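Local structure of carboxylic ester hydrolase (Aspergillus niger, 7K4O) at residues A[255-267]-A[518-530]. The protein hydrolyses ester bonds as a serine esterase of the tannase family, probably releasing gallic acid from tannins. Residues are numbered along the deposited sequence; the frame is centred on the assembly and turned at random.
Sequences MDGKVDWVVARTD and PLRPLWTNNGTTM. With CA (calcium ion), chain K.
Lys258 turns CG away from its backbone N (chi1 -172°) and, extended beyond, passes obliquely over one face of the Trp523 indole, which chi1 of -60° swings beside its own backbone N. Lys258 CB lies by Trp523 CG, and Lys258 CD sits 3.8 Å from the centroid of the six-membered ring in a CH-pi contact; NZ, 4.4 Å from that centroid and still over the face, adds a cation-pi interaction. Met530 CB packs on the opposite face, so the indole is sandwiched between the calcium loop and its own hairpin. A long aliphatic chain ending in an ammonium suits this place, as both parts can lie over the ring.

The backbones meet too. Trp523 N donates an almost straight bond (177°) to Asp256 O at 2.8 Å, while both carboxylate oxygens of Asp256 grip the calcium and OD1 also closes an Asx turn with Lys258 N. Glycine fits at 257, where phi is positive and CA approaches Trp523 O to 3.5 Å. A water joins Gly257 O to Gly527 N.

At the other end, Arg265 bends at chi2 and chi3, laying one guanidinium face against Arg520 CB and sending NH1 to Pro521 O (3.0 Å), above that carbonyl's plane. Asp267 forms two salt bridges, OD1 to Arg265 NE and OD2, met nearly in line with its C-O bond, to Arg520 NE (each 2.9 Å), probably offsetting the arginines' like charges. Arg265 NH2 is hydrogen-bonded to Ser538 OG and Arg520 NH2 to Thr459 OG1.

Lys258 and Val262 bind the calcium through carbonyl O and Asp260 through OD1; a water and Asp253 (O and OD1) complete the site. The contact joins the loop between helices 238-252 and 266-272 to the antiparallel hairpin 520-524/529-533, with helix 536-541 packing beside Asp267.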
ATOM      1  N   MET A 255       6.623  -1.052 -26.285  1.00 37.21           N
ATOM      2  CA  MET A 255       5.525  -2.051 -26.390  1.00 35.24           C
ATOM      3  C   MET A 255       4.151  -1.446 -26.029  1.00 33.93           C
ATOM      4  O   MET A 255       3.113  -2.014 -26.442  1.00 37.25           O
ATOM      5  CB  MET A 255       5.810  -3.233 -25.475  1.00 39.33           C
ATOM      6  CG  MET A 255       6.946  -4.123 -25.969  1.00 40.70           C
ATOM      7  SD  MET A 255       7.299  -5.359 -24.661  1.00 41.01           S
ATOM      8  CE  MET A 255       8.733  -6.234 -25.320  1.00 41.61           C
ATOM      9  N   ASP A 256       4.133  -0.312 -25.344  1.00 33.75           N
ATOM     10  CA  ASP A 256       2.872   0.408 -25.013  1.00 34.98           C
ATOM     11  C   ASP A 256       2.493   1.408 -26.129  1.00 37.02           C
ATOM     12  O   ASP A 256       1.448   2.074 -25.997  1.00 32.84           O
ATOM     13  CB  ASP A 256       3.007   1.096 -23.656  1.00 33.27           C
ATOM     14  CG  ASP A 256       4.213   1.983 -23.468  1.00 37.95           C
ATOM     15  OD1 ASP A 256       4.485   2.833 -24.370  1.00 35.07           O
ATOM     16  OD2 ASP A 256       4.857   1.860 -22.413  1.00 34.55           O
ATOM     17  N   GLY A 257       3.282   1.501 -27.208  1.00 41.14           N
ATOM     18  CA  GLY A 257       2.984   2.377 -28.367  1.00 40.00           C
ATOM     19  C   GLY A 257       3.486   3.794 -28.175  1.00 41.51           C
ATOM     20  O   GLY A 257       3.272   4.661 -29.067  1.00 42.82           O
ATOM     21  N   LYS A 258       4.159   4.063 -27.069  1.00 38.45           N
ATOM     22  CA  LYS A 258       4.644   5.413 -26.758  1.00 39.48           C
ATOM     23  C   LYS A 258       6.089   5.320 -26.311  1.00 44.01           C
ATOM     24  O   LYS A 258       6.382   4.699 -25.293  1.00 36.90           O
ATOM     25  CB  LYS A 258       3.781   6.123 -25.712  1.00 40.65           C
ATOM     26  CG  LYS A 258       4.172   7.583 -25.544  1.00 44.62           C
ATOM     27  CD  LYS A 258       3.303   8.393 -24.626  1.00 49.55           C
ATOM     28  CE  LYS A 258       3.634   9.860 -24.810  1.00 53.94           C
ATOM     29  NZ  LYS A 258       3.197  10.642 -23.653  1.00 60.01           N
ATOM     30  N   VAL A 259       6.977   6.000 -27.029  1.00 39.64           N
ATOM     31  CA  VAL A 259       8.410   6.038 -26.663  1.00 40.57           C
ATOM     32  C   VAL A 259       8.606   7.209 -25.714  1.00 41.45           C
ATOM     33  O   VAL A 259       8.630   8.369 -26.158  1.00 40.49           O
ATOM     34  CB  VAL A 259       9.324   6.103 -27.913  1.00 40.16           C
ATOM     35  CG1 VAL A 259      10.764   6.340 -27.516  1.00 41.24           C
ATOM     36  CG2 VAL A 259       9.182   4.842 -28.737  1.00 42.20           C
ATOM     37  N   ASP A 260       8.720   6.908 -24.424  1.00 37.82           N
ATOM     38  CA  ASP A 260       8.757   7.934 -23.357  1.00 36.88           C
ATOM     39  C   ASP A 260       9.631   7.458 -22.192  1.00 34.95           C
ATOM     40  O   ASP A 260       9.678   8.154 -21.184  1.00 36.87           O
ATOM     41  CB  ASP A 260       7.332   8.264 -22.898  1.00 39.92           C
ATOM     42  CG  ASP A 260       6.537   7.050 -22.395  1.00 40.86           C
ATOM     43  OD1 ASP A 260       7.047   5.908 -22.488  1.00 36.66           O
ATOM     44  OD2 ASP A 260       5.354   7.257 -21.957  1.00 38.92           O
ATOM     45  N   TRP A 261      10.402   6.390 -22.355  1.00 38.63           N
ATOM     46  CA  TRP A 261      11.166   5.775 -21.242  1.00 35.79           C
ATOM     47  C   TRP A 261      10.195   5.494 -20.045  1.00 30.34           C
ATOM     48  O   TRP A 261      10.524   5.810 -18.914  1.00 32.59           O
ATOM     49  CB  TRP A 261      12.336   6.667 -20.866  1.00 35.70           C
ATOM     50  CG  TRP A 261      13.400   5.898 -20.144  1.00 42.87           C
ATOM     51  CD1 TRP A 261      13.667   5.918 -18.805  1.00 39.16           C
ATOM     52  CD2 TRP A 261      14.300   4.936 -20.730  1.00 43.06           C
ATOM     53  NE1 TRP A 261      14.690   5.049 -18.518  1.00 44.56           N
ATOM     54  CE2 TRP A 261      15.103   4.438 -19.675  1.00 46.43           C
ATOM     55  CE3 TRP A 261      14.550   4.507 -22.043  1.00 44.06           C
ATOM     56  CZ2 TRP A 261      16.125   3.509 -19.893  1.00 47.77           C
ATOM     57  CZ3 TRP A 261      15.557   3.585 -22.250  1.00 45.83           C
ATOM     58  CH2 TRP A 261      16.324   3.092 -21.188  1.00 43.74           C
ATOM     59  N   VAL A 262       9.055   4.945 -20.379  1.00 32.90           N
ATOM     60  CA  VAL A 262       8.073   4.442 -19.383  1.00 33.48           C
ATOM     61  C   VAL A 262       7.555   3.139 -19.918  1.00 30.10           C
ATOM     62  O   VAL A 262       7.045   3.086 -21.010  1.00 32.83           O
ATOM     63  CB  VAL A 262       6.926   5.435 -19.128  1.00 34.92           C
ATOM     64  CG1 VAL A 262       6.019   4.892 -18.011  1.00 36.28           C
ATOM     65  CG2 VAL A 262       7.456   6.812 -18.767  1.00 32.45           C
ATOM     66  N   VAL A 263       7.628   2.097 -19.099  1.00 30.57           N
ATOM     67  CA  VAL A 263       6.974   0.818 -19.456  1.00 30.80           C
ATOM     68  C   VAL A 263       5.578   0.755 -18.833  1.00 34.14           C
ATOM     69  O   VAL A 263       5.463   0.420 -17.635  1.00 33.79           O
ATOM     70  CB  VAL A 263       7.877  -0.336 -19.009  1.00 31.73           C
ATOM     71  CG1 VAL A 263       7.229  -1.678 -19.287  1.00 32.17           C
ATOM     72  CG2 VAL A 263       9.245  -0.204 -19.683  1.00 35.87           C
ATOM     73  N   ALA A 264       4.564   1.022 -19.641  1.00 30.26           N
ATOM     74  CA  ALA A 264       3.152   0.952 -19.230  1.00 30.13           C
ATOM     75  C   ALA A 264       2.646  -0.461 -19.418  1.00 31.84           C
ATOM     76  O   ALA A 264       1.531  -0.733 -18.984  1.00 30.10           O
ATOM     77  CB  ALA A 264       2.315   1.914 -20.037  1.00 31.73           C
ATOM     78  N   ARG A 265       3.371  -1.320 -20.154  1.00 29.11           N
ATOM     79  CA  ARG A 265       2.902  -2.701 -20.403  1.00 27.59           C
ATOM     80  C   ARG A 265       3.983  -3.661 -19.903  1.00 33.94           C
ATOM     81  O   ARG A 265       4.680  -4.315 -20.735  1.00 31.38           O
ATOM     82  CB  ARG A 265       2.504  -2.886 -21.869  1.00 29.10           C
ATOM     83  CG  ARG A 265       1.297  -2.035 -22.249  1.00 28.31           C
ATOM     84  CD  ARG A 265      -0.013  -2.537 -21.660  1.00 27.97           C
ATOM     85  NE  ARG A 265      -0.410  -3.810 -22.189  1.00 28.13           N
ATOM     86  CZ  ARG A 265      -1.050  -4.017 -23.322  1.00 30.80           C
ATOM     87  NH1 ARG A 265      -1.458  -2.997 -24.063  1.00 30.89           N
ATOM     88  NH2 ARG A 265      -1.321  -5.245 -23.707  1.00 33.50           N
ATOM     89  N   THR A 266       4.042  -3.836 -18.579  1.00 31.21           N
ATOM     90  CA  THR A 266       4.946  -4.834 -17.964  1.00 30.25           C
ATOM     91  C   THR A 266       4.437  -6.238 -18.257  1.00 27.09           C
ATOM     92  O   THR A 266       5.263  -7.186 -18.150  1.00 31.93           O
ATOM     93  CB  THR A 266       5.139  -4.602 -16.463  1.00 27.80           C
ATOM     94  OG1 THR A 266       3.859  -4.781 -15.872  1.00 29.01           O
ATOM     95  CG2 THR A 266       5.786  -3.278 -16.179  1.00 27.91           C
ATOM     96  N   ASP A 267       3.184  -6.408 -18.640  1.00 27.38           N
ATOM     97  CA  ASP A 267       2.610  -7.692 -19.074  1.00 29.77           C
ATOM     98  C   ASP A 267       3.279  -8.079 -20.415  1.00 32.63           C
ATOM     99  O   ASP A 267       3.788  -9.214 -20.547  1.00 31.96           O
ATOM    100  CB  ASP A 267       1.090  -7.633 -19.165  1.00 30.42           C
ATOM    101  CG  ASP A 267       0.471  -6.329 -19.638  1.00 33.99           C
ATOM    102  OD1 ASP A 267       1.146  -5.567 -20.415  1.00 32.55           O
ATOM    103  OD2 ASP A 267      -0.661  -6.030 -19.181  1.00 30.73           O
ATOM    104  N   PRO A 518      -9.903  -4.784 -16.266  1.00 23.94           N
ATOM    105  CA  PRO A 518      -8.825  -5.526 -16.946  1.00 26.08           C
ATOM    106  C   PRO A 518      -8.350  -4.986 -18.297  1.00 28.29           C
ATOM    107  O   PRO A 518      -7.596  -5.684 -18.984  1.00 28.22           O
ATOM    108  CB  PRO A 518      -9.512  -6.872 -17.188  1.00 25.14           C
ATOM    109  CG  PRO A 518     -10.942  -6.508 -17.475  1.00 27.69           C
ATOM    110  CD  PRO A 518     -11.215  -5.337 -16.555  1.00 25.86           C
ATOM    111  N   LEU A 519      -8.711  -3.744 -18.604  1.00 27.74           N
ATOM    112  CA  LEU A 519      -8.177  -3.075 -19.803  1.00 28.18           C
ATOM    113  C   LEU A 519      -6.724  -2.700 -19.533  1.00 31.35           C
ATOM    114  O   LEU A 519      -6.311  -2.470 -18.368  1.00 26.76           O
ATOM    115  CB  LEU A 519      -9.044  -1.843 -20.125  1.00 28.29           C
ATOM    116  CG  LEU A 519     -10.525  -2.141 -20.375  1.00 29.27           C
ATOM    117  CD1 LEU A 519     -11.292  -0.836 -20.558  1.00 31.38           C
ATOM    118  CD2 LEU A 519     -10.703  -3.039 -21.596  1.00 33.03           C
ATOM    119  N   ARG A 520      -5.928  -2.608 -20.600  1.00 28.65           N
ATOM    120  CA  ARG A 520      -4.523  -2.157 -20.526  1.00 26.79           C
ATOM    121  C   ARG A 520      -4.308  -0.967 -21.464  1.00 29.72           C
ATOM    122  O   ARG A 520      -5.031  -0.860 -22.471  1.00 31.08           O
ATOM    123  CB  ARG A 520      -3.531  -3.244 -20.973  1.00 26.61           C
ATOM    124  CG  ARG A 520      -3.677  -4.621 -20.370  1.00 30.25           C
ATOM    125  CD  ARG A 520      -3.696  -4.649 -18.864  1.00 27.80           C
ATOM    126  NE  ARG A 520      -2.545  -4.051 -18.229  1.00 28.92           N
ATOM    127  CZ  ARG A 520      -2.629  -3.123 -17.251  1.00 30.69           C
ATOM    128  NH1 ARG A 520      -3.812  -2.672 -16.835  1.00 30.94           N
ATOM    129  NH2 ARG A 520      -1.537  -2.670 -16.708  1.00 31.09           N
ATOM    130  N   PRO A 521      -3.313  -0.098 -21.204  1.00 28.59           N
ATOM    131  CA  PRO A 521      -3.080   1.073 -22.043  1.00 30.35           C
ATOM    132  C   PRO A 521      -2.360   0.699 -23.341  1.00 33.09           C
ATOM    133  O   PRO A 521      -1.465  -0.119 -23.336  1.00 31.23           O
ATOM    134  CB  PRO A 521      -2.200   1.980 -21.202  1.00 29.64           C
ATOM    135  CG  PRO A 521      -1.483   1.028 -20.266  1.00 31.66           C
ATOM    136  CD  PRO A 521      -2.504  -0.041 -19.982  1.00 28.17           C
ATOM    137  N   LEU A 522      -2.765   1.332 -24.424  1.00 33.18           N
ATOM    138  CA  LEU A 522      -2.018   1.216 -25.707  1.00 33.55           C
ATOM    139  C   LEU A 522      -2.132   2.560 -26.410  1.00 33.67           C
ATOM    140  O   LEU A 522      -3.272   3.065 -26.568  1.00 36.20           O
ATOM    141  CB  LEU A 522      -2.635   0.083 -26.517  1.00 35.73           C
ATOM    142  CG  LEU A 522      -1.889  -0.246 -27.814  1.00 39.92           C
ATOM    143  CD1 LEU A 522      -0.487  -0.707 -27.475  1.00 40.71           C
ATOM    144  CD2 LEU A 522      -2.658  -1.297 -28.618  1.00 40.97           C
ATOM    145  N   TRP A 523      -0.994   3.165 -26.711  1.00 33.63           N
ATOM    146  CA  TRP A 523      -0.982   4.456 -27.448  1.00 36.88           C
ATOM    147  C   TRP A 523      -0.919   4.178 -28.955  1.00 38.20           C
ATOM    148  O   TRP A 523      -0.206   3.242 -29.381  1.00 41.52           O
ATOM    149  CB  TRP A 523       0.154   5.357 -27.005  1.00 36.44           C
ATOM    150  CG  TRP A 523       0.122   5.733 -25.546  1.00 41.38           C
ATOM    151  CD1 TRP A 523       0.473   4.942 -24.482  1.00 38.97           C
ATOM    152  CD2 TRP A 523      -0.165   7.028 -24.980  1.00 41.37           C
ATOM    153  NE1 TRP A 523       0.395   5.642 -23.308  1.00 45.69           N
ATOM    154  CE2 TRP A 523      -0.011   6.919 -23.580  1.00 44.26           C
ATOM    155  CE3 TRP A 523      -0.581   8.248 -25.511  1.00 50.16           C
ATOM    156  CZ2 TRP A 523      -0.248   7.991 -22.714  1.00 52.98           C
ATOM    157  CZ3 TRP A 523      -0.808   9.313 -24.659  1.00 56.93           C
ATOM    158  CH2 TRP A 523      -0.659   9.189 -23.270  1.00 52.57           C
ATOM    159  N   THR A 524      -1.649   4.996 -29.704  1.00 45.96           N
ATOM    160  CA  THR A 524      -1.695   4.989 -31.192  1.00 48.96           C
ATOM    161  C   THR A 524      -1.249   6.357 -31.711  1.00 50.27           C
ATOM    162  O   THR A 524      -1.073   7.317 -30.905  1.00 42.93           O
ATOM    163  CB  THR A 524      -3.100   4.606 -31.661  1.00 51.45           C
ATOM    164  OG1 THR A 524      -4.030   5.495 -31.043  1.00 51.64           O
ATOM    165  CG2 THR A 524      -3.465   3.177 -31.323  1.00 55.22           C
ATOM    166  N   ASN A 525      -1.078   6.472 -33.029  1.00 53.89           N
ATOM    167  CA  ASN A 525      -0.856   7.786 -33.687  1.00 47.96           C
ATOM    168  C   ASN A 525       0.440   8.386 -33.156  1.00 47.20           C
ATOM    169  O   ASN A 525       0.423   9.527 -32.620  1.00 48.96           O
ATOM    170  CB  ASN A 525      -2.049   8.732 -33.502  1.00 55.62           C
ATOM    171  CG  ASN A 525      -3.295   8.204 -34.192  1.00 63.05           C
ATOM    172  OD1 ASN A 525      -3.250   7.754 -35.332  1.00 75.91           O
ATOM    173  ND2 ASN A 525      -4.415   8.195 -33.499  1.00 60.92           N
ATOM    174  N   ASN A 526       1.537   7.641 -33.292  1.00 47.52           N
ATOM    175  CA  ASN A 526       2.873   8.132 -32.879  1.00 52.71           C
ATOM    176  C   ASN A 526       2.809   8.627 -31.429  1.00 52.79           C
ATOM    177  O   ASN A 526       3.280   9.756 -31.149  1.00 56.39           O
ATOM    178  CB  ASN A 526       3.392   9.248 -33.803  1.00 63.75           C
ATOM    179  CG  ASN A 526       4.881   9.504 -33.620  1.00 68.05           C
ATOM    180  OD1 ASN A 526       5.665   8.559 -33.502  1.00 66.80           O
ATOM    181  ND2 ASN A 526       5.293  10.765 -33.565  1.00 65.76           N
ATOM    182  N   GLY A 527       2.231   7.817 -30.525  1.00 52.70           N
ATOM    183  CA  GLY A 527       2.315   8.073 -29.079  1.00 48.07           C
ATOM    184  C   GLY A 527       1.466   9.235 -28.630  1.00 45.49           C
ATOM    185  O   GLY A 527       1.745   9.782 -27.539  1.00 48.21           O
ATOM    186  N   THR A 528       0.440   9.591 -29.394  1.00 44.30           N
ATOM    187  CA  THR A 528      -0.314  10.837 -29.115  1.00 51.67           C
ATOM    188  C   THR A 528      -1.688  10.518 -28.524  1.00 44.69           C
ATOM    189  O   THR A 528      -2.184  11.363 -27.764  1.00 50.50           O
ATOM    190  CB  THR A 528      -0.442  11.718 -30.370  1.00 48.99           C
ATOM    191  OG1 THR A 528      -1.122  10.990 -31.390  1.00 48.01           O
ATOM    192  CG2 THR A 528       0.912  12.160 -30.872  1.00 60.59           C
ATOM    193  N   THR A 529      -2.301   9.384 -28.856  1.00 44.91           N
ATOM    194  CA  THR A 529      -3.663   9.086 -28.348  1.00 45.62           C
ATOM    195  C   THR A 529      -3.652   7.765 -27.585  1.00 41.86           C
ATOM    196  O   THR A 529      -3.163   6.756 -28.120  1.00 41.97           O
ATOM    197  CB  THR A 529      -4.684   9.107 -29.480  1.00 53.53           C
ATOM    198  OG1 THR A 529      -4.373   8.020 -30.345  1.00 57.56           O
ATOM    199  CG2 THR A 529      -4.650  10.435 -30.211  1.00 52.05           C
ATOM    200  N   MET A 530      -4.159   7.794 -26.363  1.00 42.42           N
ATOM    201  CA  MET A 530      -4.170   6.591 -25.492  1.00 35.54           C
ATOM    202  C   MET A 530      -5.530   5.900 -25.569  1.00 36.95           C
ATOM    203  O   MET A 530      -6.567   6.559 -25.517  1.00 37.27           O
ATOM    204  CB  MET A 530      -3.821   6.979 -24.056  1.00 37.02           C
ATOM    205  CG  MET A 530      -3.415   5.760 -23.268  1.00 37.37           C
ATOM    206  SD  MET A 530      -3.353   6.040 -21.513  1.00 36.66           S
ATOM    207  CE  MET A 530      -5.070   5.728 -21.115  1.00 37.82           C
TER
HETATM  208 CA    CA K 604       6.333   3.631 -23.218  0.97 33.25          CA
HETATM  209  O   HOH W   1       1.835   5.119 -31.212  1.00 46.51           O
HETATM  210  O   HOH W   2       4.310   4.813 -22.124  1.00 36.17           O
HETATM  211  O   HOH W   3       1.448  -2.966 -17.258  1.00 34.46           O